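Local coordinates for chaperone CupB2 (Pseudomonas aeruginosa, PDB 3Q48), which probably acts as a periplasmic chaperone of the PapD-like family, assisting the folding and assembly of fimbrial subunits, at residues A[52-58]-A[87-93]. Residues are numbered along the deposited sequence.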
loop_
_atom_site.group_PDB
_atom_site.type_symbol
_atom_site.label_atom_id
_atom_site.label_comp_id
_atom_site.label_asym_id
_atom_site.label_seq_id
_atom_site.Cartn_x
_atom_site.Cartn_y
_atom_site.Cartn_z
ATOM N N ASN A 52 12.100 -17.459 2.047
ATOM C CA ASN A 52 12.325 -17.998 3.379
ATOM C C ASN A 52 13.807 -17.810 3.668
ATOM O O ASN A 52 14.683 -18.486 3.086
ATOM C CB ASN A 52 11.892 -19.456 3.430
ATOM C CG ASN A 52 12.260 -20.127 4.697
ATOM O OD1 ASN A 52 12.801 -19.500 5.595
ATOM N ND2 ASN A 52 11.984 -21.433 4.788
ATOM N N THR A 53 14.099 -16.845 4.538
ATOM C CA THR A 53 15.501 -16.461 4.728
ATOM C C THR A 53 16.224 -17.339 5.765
ATOM O O THR A 53 17.465 -17.425 5.768
ATOM C CB THR A 53 15.660 -14.946 4.980
ATOM O OG1 THR A 53 16.991 -14.558 4.633
ATOM C CG2 THR A 53 15.330 -14.576 6.432
ATOM N N SER A 54 15.427 -18.035 6.583
ATOM C CA SER A 54 15.918 -18.967 7.604
ATOM C C SER A 54 16.449 -20.342 7.087
ATOM O O SER A 54 16.526 -20.603 5.864
ATOM C CB SER A 54 14.813 -19.186 8.633
ATOM O OG SER A 54 13.893 -20.151 8.166
ATOM N N GLY A 55 16.808 -21.215 8.026
ATOM C CA GLY A 55 17.402 -22.502 7.695
ATOM C C GLY A 55 16.445 -23.672 7.829
ATOM O O GLY A 55 16.865 -24.816 7.618
ATOM N N THR A 56 15.178 -23.394 8.195
ATOM C CA THR A 56 14.104 -24.421 8.278
ATOM C C THR A 56 12.977 -24.175 7.266
ATOM O O THR A 56 12.625 -23.033 7.006
ATOM C CB THR A 56 13.433 -24.513 9.711
ATOM O OG1 THR A 56 12.935 -23.235 10.100
ATOM C CG2 THR A 56 14.402 -24.974 10.751
ATOM N N PRO A 57 12.367 -25.244 6.722
ATOM C CA PRO A 57 11.126 -24.994 5.925
ATOM C C PRO A 57 9.982 -24.328 6.725
ATOM O O PRO A 57 9.854 -24.557 7.918
ATOM C CB PRO A 57 10.697 -26.399 5.462
ATOM C CG PRO A 57 11.444 -27.361 6.360
ATOM C CD PRO A 57 12.734 -26.668 6.755
ATOM N N VAL A 58 9.152 -23.530 6.059
ATOM C CA VAL A 58 8.016 -22.885 6.679
ATOM C C VAL A 58 6.839 -23.033 5.755
ATOM O O VAL A 58 7.022 -23.109 4.533
ATOM C CB VAL A 58 8.260 -21.381 6.859
ATOM C CG1 VAL A 58 9.640 -21.129 7.445
ATOM C CG2 VAL A 58 8.137 -20.649 5.541
ATOM N N THR A 87 1.693 -22.631 1.121
ATOM C CA THR A 87 2.879 -23.125 0.435
ATOM C C THR A 87 4.104 -23.374 1.365
ATOM O O THR A 87 4.336 -22.702 2.359
ATOM C CB THR A 87 3.146 -22.317 -0.866
ATOM O OG1 THR A 87 4.251 -22.884 -1.560
ATOM C CG2 THR A 87 3.434 -20.896 -0.584
ATOM N N ARG A 88 4.804 -24.452 1.092
ATOM C CA ARG A 88 6.067 -24.718 1.709
ATOM C C ARG A 88 7.127 -23.832 1.039
ATOM O O ARG A 88 7.131 -23.656 -0.194
ATOM C CB ARG A 88 6.427 -26.163 1.441
ATOM C CG ARG A 88 7.452 -26.711 2.390
ATOM C CD ARG A 88 8.047 -27.990 1.825
ATOM N NE ARG A 88 8.614 -28.758 2.933
ATOM C CZ ARG A 88 9.910 -28.922 3.117
ATOM N NH1 ARG A 88 10.775 -28.402 2.245
ATOM N NH2 ARG A 88 10.329 -29.612 4.167
ATOM N N VAL A 89 8.031 -23.283 1.838
ATOM C CA VAL A 89 9.075 -22.458 1.297
ATOM C C VAL A 89 10.372 -23.037 1.840
ATOM O O VAL A 89 10.581 -23.044 3.048
ATOM C CB VAL A 89 8.892 -20.989 1.734
ATOM C CG1 VAL A 89 9.843 -20.073 0.971
ATOM C CG2 VAL A 89 7.404 -20.522 1.569
ATOM N N GLU A 90 11.232 -23.511 0.942
ATOM C CA GLU A 90 12.492 -24.122 1.309
ATOM C C GLU A 90 13.343 -23.214 2.174
ATOM O O GLU A 90 13.232 -21.996 2.091
ATOM C CB GLU A 90 13.351 -24.503 0.082
ATOM C CG GLU A 90 12.826 -25.588 -0.836
ATOM C CD GLU A 90 12.367 -26.859 -0.125
ATOM O OE1 GLU A 90 13.071 -27.363 0.782
ATOM O OE2 GLU A 90 11.284 -27.356 -0.500
ATOM N N PRO A 91 14.216 -23.818 2.996
ATOM C CA PRO A 91 15.293 -23.049 3.616
ATOM C C PRO A 91 16.140 -22.331 2.553
ATOM O O PRO A 91 16.534 -22.935 1.548
ATOM C CB PRO A 91 16.119 -24.110 4.364
ATOM C CG PRO A 91 15.467 -25.435 4.066
ATOM C CD PRO A 91 14.098 -25.169 3.557
ATOM N N ASN A 92 16.378 -21.037 2.769
ATOM C CA ASN A 92 17.132 -20.184 1.831
ATOM C C ASN A 92 16.607 -20.347 0.424
ATOM O O ASN A 92 17.360 -20.681 -0.495
ATOM C CB ASN A 92 18.634 -20.492 1.858
ATOM C CG ASN A 92 19.193 -20.593 3.273
ATOM O OD1 ASN A 92 19.659 -21.675 3.684
ATOM N ND2 ASN A 92 19.142 -19.476 4.031
ATOM N N GLY A 93 15.315 -20.138 0.263
ATOM C CA GLY A 93 14.645 -20.461 -0.965
ATOM C C GLY A 93 13.497 -19.505 -1.085
ATOM O O GLY A 93 13.392 -18.551 -0.316
#
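Two antiparallel hydrogen-bonded pairs, N52 with G93 and V58 with V89 (CA-CA 5.5 Å each), frame the loop 53-57 and the turn 90-92. N52 N donates to G93 O (2.9 Å, N-H...O angle 161°), V89 N to V58 O (2.9 Å); the return bonds, G93 N to N52 O (3.3 Å) and V58 N to V89 O (3.4 Å), are weak. The pairs belong to separate ladders, offset by two residues, with loops between. N92 has left-handed backbone angles (49°/55°), as position 1 of a G1 beta bulge requires, so N92 and G93 together face N52; N92 N also donates to S54 O (3.1 Å).

N52 ND2 donates to V89 O (2.8 Å, 163°) and T56 O (2.8 Å, 173°). The P57 and P91 rings make apolar contact (CD-CD 3.8 Å), and P57 CB lies over the R88 guanidinium, whose NH1 forms a salt bridge with E90 OE1 (2.9 Å) within 87-93.

One buried amide thus satisfies carbonyls of both segments at one end of the immunoglobulin-like N-terminal domain.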